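Local coordinates for protein putative hydrolase (Bacteroides ovatus, PDB 4HBS) that is of unknown function but is probably a hydrolase, folded as a five-bladed beta-propeller of the beta-fructosidase superfamily, at residues 24-29 / 36-41; 94-99 / 152-157; 365-370 / 399-404. All coordinates share one frame; numbering follows the deposited sequence.

Contact 1 of 3, residues 24-29 / 36-41; sequences LELMPN and KVFVYK
Glu25 and Lys41 face each other as an antiparallel hydrogen-bonded pair, and Leu26 and Tyr40 follow as a non-hydrogen-bonded pair. Glu25 N donates to Lys41 O, and Lys41 N returns a nearly straight bond to Glu25 O at 2.8 Å. Met27 N adds a third bond, to Val39 O at 2.9 Å. The two short strands run antiparallel but strongly skewed, at 130°. They form a beta hairpin at one border of a propeller blade, with 24-26 outermost and 38-42 next to strand 399-403. With CG anti to the backbone N (chi1 -171°), the Leu26 side chain slants across Tyr40, and its CD1 sits over one face of the ring, 3.7 Å from the centroid, in a CH-pi contact. Leu24 packs its CB against Tyr40 CD2 at 3.7 Å. Pro16 and Ile18 also touch Tyr40. On the other side of the sheet, Glu25 and Lys41 lie side by side and point the same way. Their ion pair is long, with Glu25 OE2 4.0 Å from Lys41 NZ. Selenomethionine Met27 crosses Lys41 at about a right angle, its CG 3.8 Å from Lys41 CG. Its SE packs on Val39 CG1.

Contact 2 of 3, residues 94-99 / 152-157; sequences FPRNSI and IDQDYL
Pro95 lies nearest Ile152, with CA atoms 5.9 Å apart, and Arg96 lies nearest Leu157; the backbones meet here as two loops, each leading into a strand, and do not pair as a sheet. Arg96 carries the contact. Its CB points toward 152-157, and the chain bends at chi2 and again at chi3. Arg96 NE donates to the backbone Asp153 O at 2.8 Å. The N-H...O angle is only 132°. The donor lies in the carbonyl plane, but the oxygen is tilted 32° out of the guanidinium plane. Leu157 crosses Arg96 at about a right angle, and its CD2 rests over the centre of one guanidinium face, 3.4 Å from Arg96 CZ. Ile152 crosses the aliphatic part of Arg96 obliquely, its CG2 3.6 Å from Arg96 CD. The same methyl reaches Phe94 O at 3.5 Å, and Ile152 CD1 packs on Pro95 CA at 4.0 Å. The Gln154 side chain also crosses that of Arg96 at about a right angle. Arg96 NH1 forms a salt bridge with Asp77, so the charge has a partner outside the two segments. An alanine at Arg96 would probably leave Asp153 O without this donor and Asp77 without this ionic partner, and open a gap beside Leu157 CD2. The carboxylate of Asp153 turns elsewhere, to a salt bridge with Arg136. Asn97 adds a further tie by bonding through ND2 to Tyr158 O. The contact joins two neighbouring sheets of the propeller. Residues 94-99 run into strand 98-102, which lies beside strand 71-75. Residues 152-157 run into strand 156-165, which lies beside strand 169-178.

Contact 3 of 3, residues 365-370 / 399-404; sequences LSRTGE and FYRVFN
Arg401 and Glu370 form a buried salt bridge where the loop before strand 371-377 folds over strand 399-403, within one propeller blade. Arg401 NH1 meets Glu370 OE2 at 2.9 Å. The oxygen lies near the guanidinium plane, while the nitrogen approaches from above the carboxylate plane. The same NH1 donates to the backbone Leu365 O at 2.8 Å, in a more bent bond. A water also joins Leu365 O to Arg401 NH2. The other carboxylate oxygen holds the loop itself: Glu370 OE1 accepts from Thr368 N at 2.7 Å, on its syn lone pair, and from Thr368 OG1. Two partners on OE1 and the salt bridge on OE2 would restrict rotation of the carboxylate. Glu370 CB sits over the centre of the Phe403 ring, 3.5 Å from the centroid, in a CH-pi contact. With CG between the backbone N and the carbonyl carbon (chi1 72°), Glu370 CG packs against Phe403 CZ. The guanidinium of Arg367 lies flat on that of Arg401, centres 3.7 Å apart and planes at 18°. The like charges are probably eased by nearby acids: Glu370, and Asp42, which forms a salt bridge with Arg401 NE. Trp22 makes a cation-pi contact with Arg367. Ser366 OG closes the turn by donating to Glu370 O at 2.6 Å. Strand 399-403 runs between strands 38-42 and 371-377. Leu365 and Arg401 both pack on Val372 of strand 371-377 and on Tyr45 of helix 43-48, and Leu365 also reaches Ile71 and Trp73 of strand 71-75.

Contacts 1 and 3 share one blade and touch directly, their centres about 11 Å apart. Strands 38-42 and 399-403 are neighbours there, with Phe38 O and Tyr40 N probably bonded to Phe403 N and Arg401 O, and the rings of Tyr40 and Phe403 meet. Contact 2 lies across the chain's centre from both, about 36 Å from contact 1 and 31 Å from contact 3, centre to centre. Contact 3 is buried; contacts 1 and 2 are only partly so. Contact 1 is strand pairing at a blade border, with a long ion pair. Contact 2 rests on one arginine between two sheets. Contact 3 uses a close salt bridge and stacked guanidinium groups.

Contact 1 of 3, residues 24-29 / 36-41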
loop_
_atom_site.group_PDB
_atom_site.type_symbol
_atom_site.label_atom_id
_atom_site.label_comp_id
_atom_site.label_asym_id
_atom_site.label_seq_id
_atom_site.Cartn_x
_atom_site.Cartn_y
_atom_site.Cartn_z
ATOM N N LEU A 24 12.510 15.612 -8.982
ATOM C CA LEU A 24 12.902 14.230 -9.233
ATOM C C LEU A 24 14.429 14.190 -9.385
ATOM O O LEU A 24 15.021 15.146 -9.896
ATOM C CB LEU A 24 12.214 13.674 -10.501
ATOM C CG LEU A 24 10.685 13.711 -10.541
ATOM C CD1 LEU A 24 10.172 13.001 -11.749
ATOM C CD2 LEU A 24 10.088 13.091 -9.319
ATOM N N GLU A 25 15.067 13.112 -8.914
ATOM C CA GLU A 25 16.513 12.940 -9.008
ATOM C C GLU A 25 16.757 11.602 -9.697
ATOM O O GLU A 25 16.392 10.573 -9.134
ATOM C CB GLU A 25 17.138 13.005 -7.603
ATOM C CG GLU A 25 18.655 13.123 -7.569
ATOM C CD GLU A 25 19.276 12.487 -6.343
ATOM O OE1 GLU A 25 19.133 13.064 -5.240
ATOM O OE2 GLU A 25 19.846 11.378 -6.471
ATOM N N LEU A 26 17.307 11.607 -10.938
ATOM C CA LEU A 26 17.539 10.370 -11.693
ATOM C C LEU A 26 18.479 9.452 -10.942
ATOM O O LEU A 26 19.444 9.929 -10.352
ATOM C CB LEU A 26 18.122 10.674 -13.083
ATOM C CG LEU A 26 18.216 9.500 -14.054
ATOM C CD1 LEU A 26 16.883 9.177 -14.656
ATOM C CD2 LEU A 26 19.158 9.804 -15.144
HETATM N N MSE A 27 18.186 8.143 -10.937
HETATM C CA MSE A 27 19.030 7.160 -10.257
HETATM C C MSE A 27 19.984 6.576 -11.244
HETATM O O MSE A 27 19.620 6.431 -12.410
HETATM C CB MSE A 27 18.192 6.058 -9.608
HETATM C CG MSE A 27 17.676 6.454 -8.261
HETATM SE SE MSE A 27 16.642 5.073 -7.467
HETATM C CE MSE A 27 18.023 3.898 -6.967
ATOM N N PRO A 28 21.213 6.210 -10.829
ATOM C CA PRO A 28 22.171 5.662 -11.799
ATOM C C PRO A 28 21.766 4.290 -12.317
ATOM O O PRO A 28 21.037 3.567 -11.626
ATOM C CB PRO A 28 23.472 5.588 -10.997
ATOM C CG PRO A 28 23.040 5.461 -9.595
ATOM C CD PRO A 28 21.803 6.282 -9.476
ATOM N N ASN A 29 22.195 3.956 -13.559
ATOM C CA ASN A 29 21.970 2.623 -14.144
ATOM C C ASN A 29 22.503 1.631 -13.102
ATOM O O ASN A 29 23.687 1.685 -12.759
ATOM C CB ASN A 29 22.656 2.468 -15.536
ATOM C CG ASN A 29 24.072 3.027 -15.623
ATOM O OD1 ASN A 29 24.275 4.241 -15.514
ATOM N ND2 ASN A 29 25.087 2.170 -15.799
ATOM N N LYS A 36 16.660 1.793 -21.283
ATOM C CA LYS A 36 15.582 2.681 -21.774
ATOM C C LYS A 36 14.599 3.088 -20.623
ATOM O O LYS A 36 13.728 3.949 -20.833
ATOM C CB LYS A 36 14.767 2.014 -22.907
ATOM C CG LYS A 36 15.529 1.664 -24.176
ATOM C CD LYS A 36 14.543 1.253 -25.291
ATOM C CE LYS A 36 15.181 1.037 -26.646
ATOM N NZ LYS A 36 14.931 -0.327 -27.178
ATOM N N VAL A 37 14.702 2.440 -19.436
ATOM C CA VAL A 37 13.821 2.718 -18.312
ATOM C C VAL A 37 14.490 3.770 -17.415
ATOM O O VAL A 37 15.576 3.531 -16.905
ATOM C CB VAL A 37 13.489 1.403 -17.560
ATOM C CG1 VAL A 37 12.743 1.680 -16.253
ATOM C CG2 VAL A 37 12.669 0.472 -18.454
ATOM N N PHE A 38 13.842 4.942 -17.238
ATOM C CA PHE A 38 14.362 6.029 -16.403
ATOM C C PHE A 38 13.701 5.983 -15.046
ATOM O O PHE A 38 12.488 6.114 -14.963
ATOM C CB PHE A 38 14.142 7.379 -17.081
ATOM C CG PHE A 38 14.778 7.410 -18.447
ATOM C CD1 PHE A 38 16.151 7.583 -18.587
ATOM C CD2 PHE A 38 14.035 7.107 -19.584
ATOM C CE1 PHE A 38 16.754 7.549 -19.849
ATOM C CE2 PHE A 38 14.641 7.076 -20.848
ATOM C CZ PHE A 38 15.999 7.284 -20.968
ATOM N N VAL A 39 14.500 5.737 -13.991
ATOM C CA VAL A 39 14.042 5.645 -12.603
ATOM C C VAL A 39 14.504 6.887 -11.866
ATOM O O VAL A 39 15.655 7.306 -12.026
ATOM C CB VAL A 39 14.583 4.371 -11.916
ATOM C CG1 VAL A 39 14.059 4.257 -10.491
ATOM C CG2 VAL A 39 14.233 3.121 -12.708
ATOM N N TYR A 40 13.623 7.453 -11.030
ATOM C CA TYR A 40 13.909 8.661 -10.270
ATOM C C TYR A 40 13.510 8.530 -8.844
ATOM O O TYR A 40 12.519 7.864 -8.558
ATOM C CB TYR A 40 13.101 9.838 -10.827
ATOM C CG TYR A 40 13.422 10.236 -12.239
ATOM C CD1 TYR A 40 12.831 9.587 -13.315
ATOM C CD2 TYR A 40 14.229 11.335 -12.507
ATOM C CE1 TYR A 40 13.121 9.953 -14.630
ATOM C CE2 TYR A 40 14.507 11.730 -13.817
ATOM C CZ TYR A 40 13.946 11.039 -14.877
ATOM O OH TYR A 40 14.225 11.405 -16.168
ATOM N N LYS A 41 14.201 9.253 -7.957
ATOM C CA LYS A 41 13.804 9.387 -6.566
ATOM C C LYS A 41 12.870 10.597 -6.524
ATOM O O LYS A 41 13.298 11.666 -6.954
ATOM C CB LYS A 41 15.025 9.647 -5.657
ATOM C CG LYS A 41 16.007 8.524 -5.520
ATOM C CD LYS A 41 17.259 9.001 -4.753
ATOM C CE LYS A 41 18.067 7.861 -4.157
ATOM N NZ LYS A 41 19.537 8.038 -4.363
#

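Contact 2 of 3, residues 94-99 / 152-157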
loop_
_atom_site.group_PDB
_atom_site.type_symbol
_atom_site.label_atom_id
_atom_site.label_comp_id
_atom_site.label_asym_id
_atom_site.label_seq_id
_atom_site.Cartn_x
_atom_site.Cartn_y
_atom_site.Cartn_z
ATOM N N PHE A 94 1.652 4.756 18.520
ATOM C CA PHE A 94 1.848 3.842 17.402
ATOM C C PHE A 94 0.511 3.193 16.987
ATOM O O PHE A 94 0.404 1.952 16.980
ATOM C CB PHE A 94 2.936 2.803 17.766
ATOM C CG PHE A 94 3.658 2.149 16.599
ATOM C CD1 PHE A 94 4.145 2.912 15.542
ATOM C CD2 PHE A 94 3.919 0.782 16.596
ATOM C CE1 PHE A 94 4.817 2.315 14.487
ATOM C CE2 PHE A 94 4.627 0.193 15.546
ATOM C CZ PHE A 94 5.094 0.964 14.515
ATOM N N PRO A 95 -0.502 4.021 16.562
ATOM C CA PRO A 95 -1.797 3.465 16.120
ATOM C C PRO A 95 -1.680 2.367 15.068
ATOM O O PRO A 95 -0.833 2.460 14.189
ATOM C CB PRO A 95 -2.519 4.693 15.531
ATOM C CG PRO A 95 -1.486 5.708 15.347
ATOM C CD PRO A 95 -0.541 5.489 16.469
ATOM N N ARG A 96 -2.560 1.351 15.130
ATOM C CA ARG A 96 -2.515 0.237 14.174
ATOM C C ARG A 96 -2.938 0.632 12.776
ATOM O O ARG A 96 -2.535 -0.032 11.830
ATOM C CB ARG A 96 -3.313 -0.980 14.679
ATOM C CG ARG A 96 -2.815 -1.510 16.030
ATOM C CD ARG A 96 -1.278 -1.485 16.199
ATOM N NE ARG A 96 -0.753 -2.646 16.941
ATOM C CZ ARG A 96 -0.017 -3.633 16.424
ATOM N NH1 ARG A 96 0.286 -3.641 15.134
ATOM N NH2 ARG A 96 0.403 -4.631 17.192
ATOM N N ASN A 97 -3.650 1.729 12.628
ATOM C CA ASN A 97 -4.009 2.245 11.319
ATOM C C ASN A 97 -4.507 3.671 11.452
ATOM O O ASN A 97 -4.921 4.103 12.535
ATOM C CB ASN A 97 -5.050 1.367 10.599
ATOM C CG ASN A 97 -6.293 1.117 11.399
ATOM O OD1 ASN A 97 -7.015 2.045 11.738
ATOM N ND2 ASN A 97 -6.565 -0.137 11.758
ATOM N N SER A 98 -4.463 4.391 10.350
ATOM C CA SER A 98 -4.899 5.775 10.291
ATOM C C SER A 98 -5.103 6.153 8.858
ATOM O O SER A 98 -4.686 5.410 7.961
ATOM C CB SER A 98 -3.880 6.699 10.954
ATOM O OG SER A 98 -2.575 6.523 10.435
ATOM N N ILE A 99 -5.786 7.272 8.623
ATOM C CA ILE A 99 -6.051 7.727 7.272
ATOM C C ILE A 99 -5.756 9.225 7.156
ATOM O O ILE A 99 -5.557 9.931 8.155
ATOM C CB ILE A 99 -7.502 7.365 6.822
ATOM C CG1 ILE A 99 -8.573 8.168 7.610
ATOM C CG2 ILE A 99 -7.737 5.836 6.918
ATOM C CD1 ILE A 99 -10.030 7.890 7.250
ATOM N N ILE A 152 -2.699 1.410 22.658
ATOM C CA ILE A 152 -2.993 0.860 21.331
ATOM C C ILE A 152 -3.100 -0.681 21.418
ATOM O O ILE A 152 -2.337 -1.320 22.148
ATOM C CB ILE A 152 -1.922 1.305 20.332
ATOM C CG1 ILE A 152 -1.786 2.848 20.264
ATOM C CG2 ILE A 152 -2.186 0.704 18.965
ATOM C CD1 ILE A 152 -2.946 3.588 19.916
ATOM N N ASP A 153 -4.037 -1.263 20.643
ATOM C CA ASP A 153 -4.299 -2.713 20.599
ATOM C C ASP A 153 -3.169 -3.480 20.017
ATOM O O ASP A 153 -2.696 -3.139 18.933
ATOM C CB ASP A 153 -5.528 -3.027 19.738
ATOM C CG ASP A 153 -6.775 -2.400 20.255
ATOM O OD1 ASP A 153 -7.132 -2.671 21.423
ATOM O OD2 ASP A 153 -7.365 -1.586 19.527
ATOM N N GLN A 154 -2.764 -4.560 20.697
ATOM C CA GLN A 154 -1.694 -5.429 20.219
ATOM C C GLN A 154 -2.188 -6.818 19.907
ATOM O O GLN A 154 -1.415 -7.578 19.334
ATOM C CB GLN A 154 -0.562 -5.514 21.253
ATOM C CG GLN A 154 -0.061 -4.172 21.752
ATOM C CD GLN A 154 0.454 -3.296 20.658
ATOM O OE1 GLN A 154 -0.163 -2.300 20.301
ATOM N NE2 GLN A 154 1.590 -3.650 20.084
ATOM N N ASP A 155 -3.471 -7.137 20.212
ATOM C CA ASP A 155 -4.036 -8.477 20.043
ATOM C C ASP A 155 -4.680 -8.643 18.680
ATOM O O ASP A 155 -4.164 -9.409 17.855
ATOM C CB ASP A 155 -5.045 -8.828 21.176
ATOM C CG ASP A 155 -6.078 -7.764 21.589
ATOM O OD1 ASP A 155 -5.984 -6.604 21.094
ATOM O OD2 ASP A 155 -6.976 -8.091 22.402
ATOM N N TYR A 156 -5.797 -7.932 18.432
ATOM C CA TYR A 156 -6.539 -7.996 17.175
ATOM C C TYR A 156 -6.529 -6.625 16.539
ATOM O O TYR A 156 -6.691 -5.625 17.242
ATOM C CB TYR A 156 -7.967 -8.497 17.431
ATOM C CG TYR A 156 -7.959 -9.869 18.062
ATOM C CD1 TYR A 156 -7.648 -10.997 17.315
ATOM C CD2 TYR A 156 -8.087 -10.023 19.441
ATOM C CE1 TYR A 156 -7.554 -12.258 17.907
ATOM C CE2 TYR A 156 -7.986 -11.277 20.047
ATOM C CZ TYR A 156 -7.725 -12.396 19.275
ATOM O OH TYR A 156 -7.646 -13.652 19.841
ATOM N N LEU A 157 -6.304 -6.553 15.234
ATOM C CA LEU A 157 -6.251 -5.250 14.567
ATOM C C LEU A 157 -6.651 -5.348 13.105
ATOM O O LEU A 157 -6.957 -6.435 12.616
ATOM C CB LEU A 157 -4.819 -4.640 14.705
ATOM C CG LEU A 157 -3.677 -5.447 14.083
ATOM C CD1 LEU A 157 -3.315 -4.937 12.716
ATOM C CD2 LEU A 157 -2.475 -5.387 14.924
#

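Contact 3 of 3, residues 365-370 / 399-404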
loop_
_atom_site.group_PDB
_atom_site.type_symbol
_atom_site.label_atom_id
_atom_site.label_comp_id
_atom_site.label_asym_id
_atom_site.label_seq_id
_atom_site.Cartn_x
_atom_site.Cartn_y
_atom_site.Cartn_z
ATOM N N LEU A 365 -1.099 9.600 -8.321
ATOM C CA LEU A 365 0.024 10.549 -8.285
ATOM C C LEU A 365 0.719 10.690 -9.621
ATOM O O LEU A 365 1.516 11.612 -9.777
ATOM C CB LEU A 365 1.052 10.110 -7.229
ATOM C CG LEU A 365 0.508 9.918 -5.818
ATOM C CD1 LEU A 365 1.602 9.467 -4.879
ATOM C CD2 LEU A 365 -0.125 11.187 -5.307
ATOM N N SER A 366 0.454 9.779 -10.575
ATOM C CA SER A 366 1.081 9.806 -11.891
ATOM C C SER A 366 0.667 11.075 -12.647
ATOM O O SER A 366 -0.537 11.324 -12.840
ATOM C CB SER A 366 0.701 8.559 -12.682
ATOM O OG SER A 366 1.476 8.456 -13.860
ATOM N N ARG A 367 1.664 11.912 -12.995
ATOM C CA ARG A 367 1.444 13.172 -13.693
ATOM C C ARG A 367 1.320 12.986 -15.224
ATOM O O ARG A 367 0.547 13.718 -15.845
ATOM C CB ARG A 367 2.570 14.177 -13.369
ATOM C CG ARG A 367 2.465 14.766 -11.954
ATOM C CD ARG A 367 3.582 15.742 -11.650
ATOM N NE ARG A 367 4.689 15.138 -10.876
ATOM C CZ ARG A 367 5.046 15.456 -9.621
ATOM N NH1 ARG A 367 4.377 16.384 -8.941
ATOM N NH2 ARG A 367 6.076 14.844 -9.040
ATOM N N THR A 368 2.076 12.036 -15.830
ATOM C CA THR A 368 2.083 11.816 -17.293
ATOM C C THR A 368 2.018 10.323 -17.746
ATOM O O THR A 368 2.229 10.057 -18.929
ATOM C CB THR A 368 3.369 12.426 -17.874
ATOM O OG1 THR A 368 4.493 11.602 -17.515
ATOM C CG2 THR A 368 3.593 13.869 -17.417
ATOM N N GLY A 369 1.705 9.391 -16.844
ATOM C CA GLY A 369 1.647 7.966 -17.172
ATOM C C GLY A 369 2.766 7.144 -16.566
ATOM O O GLY A 369 2.727 5.915 -16.644
ATOM N N GLU A 370 3.775 7.819 -15.947
ATOM C CA GLU A 370 4.898 7.172 -15.260
ATOM C C GLU A 370 4.388 6.342 -14.096
ATOM O O GLU A 370 3.306 6.626 -13.585
ATOM C CB GLU A 370 5.930 8.245 -14.749
ATOM C CG GLU A 370 5.534 9.122 -13.547
ATOM C CD GLU A 370 4.760 10.395 -13.838
ATOM O OE1 GLU A 370 4.038 10.427 -14.859
ATOM O OE2 GLU A 370 4.861 11.358 -13.040
ATOM N N PHE A 399 9.591 7.477 -2.068
ATOM C CA PHE A 399 8.895 7.471 -3.346
ATOM C C PHE A 399 9.839 7.448 -4.563
ATOM O O PHE A 399 10.935 8.019 -4.533
ATOM C CB PHE A 399 7.976 8.689 -3.411
ATOM C CG PHE A 399 6.916 8.646 -2.341
ATOM C CD1 PHE A 399 7.194 9.074 -1.044
ATOM C CD2 PHE A 399 5.667 8.100 -2.598
ATOM C CE1 PHE A 399 6.219 9.040 -0.056
ATOM C CE2 PHE A 399 4.697 8.041 -1.595
ATOM C CZ PHE A 399 4.981 8.521 -0.335
ATOM N N TYR A 400 9.388 6.763 -5.633
ATOM C CA TYR A 400 10.108 6.640 -6.906
ATOM C C TYR A 400 9.158 6.837 -8.072
ATOM O O TYR A 400 7.983 6.545 -7.944
ATOM C CB TYR A 400 10.773 5.244 -7.042
ATOM C CG TYR A 400 11.688 4.906 -5.895
ATOM C CD1 TYR A 400 11.181 4.415 -4.696
ATOM C CD2 TYR A 400 13.058 5.115 -5.987
ATOM C CE1 TYR A 400 12.013 4.146 -3.618
ATOM C CE2 TYR A 400 13.900 4.874 -4.902
ATOM C CZ TYR A 400 13.373 4.382 -3.722
ATOM O OH TYR A 400 14.201 4.172 -2.648
ATOM N N ARG A 401 9.665 7.299 -9.209
ATOM C CA ARG A 401 8.894 7.426 -10.453
ATOM C C ARG A 401 9.673 6.704 -11.545
ATOM O O ARG A 401 10.898 6.871 -11.623
ATOM C CB ARG A 401 8.647 8.884 -10.832
ATOM C CG ARG A 401 7.966 9.684 -9.737
ATOM C CD ARG A 401 6.862 10.588 -10.241
ATOM N NE ARG A 401 6.172 11.224 -9.113
ATOM C CZ ARG A 401 4.945 11.748 -9.142
ATOM N NH1 ARG A 401 4.230 11.735 -10.266
ATOM N NH2 ARG A 401 4.424 12.290 -8.048
ATOM N N VAL A 402 8.996 5.846 -12.322
ATOM C CA VAL A 402 9.609 5.095 -13.413
ATOM C C VAL A 402 9.000 5.607 -14.696
ATOM O O VAL A 402 7.792 5.469 -14.896
ATOM C CB VAL A 402 9.426 3.558 -13.275
ATOM C CG1 VAL A 402 10.260 2.811 -14.310
ATOM C CG2 VAL A 402 9.772 3.080 -11.868
ATOM N N PHE A 403 9.820 6.218 -15.561
ATOM C CA PHE A 403 9.364 6.703 -16.865
ATOM C C PHE A 403 9.813 5.742 -17.946
ATOM O O PHE A 403 10.924 5.201 -17.882
ATOM C CB PHE A 403 9.901 8.088 -17.157
ATOM C CG PHE A 403 9.317 9.155 -16.276
ATOM C CD1 PHE A 403 9.743 9.298 -14.963
ATOM C CD2 PHE A 403 8.405 10.073 -16.780
ATOM C CE1 PHE A 403 9.235 10.310 -14.159
ATOM C CE2 PHE A 403 7.897 11.087 -15.975
ATOM C CZ PHE A 403 8.309 11.195 -14.667
ATOM N N ASN A 404 8.946 5.513 -18.927
ATOM C CA ASN A 404 9.228 4.635 -20.048
ATOM C C ASN A 404 9.363 3.144 -19.599
ATOM O O ASN A 404 10.052 2.361 -20.252
ATOM C CB ASN A 404 10.476 5.137 -20.803
ATOM C CG ASN A 404 10.475 4.869 -22.284
ATOM O OD1 ASN A 404 9.426 4.684 -22.921
ATOM N ND2 ASN A 404 11.659 4.851 -22.876
HETATM O O HOH W 1 2.226 13.959 -8.091
#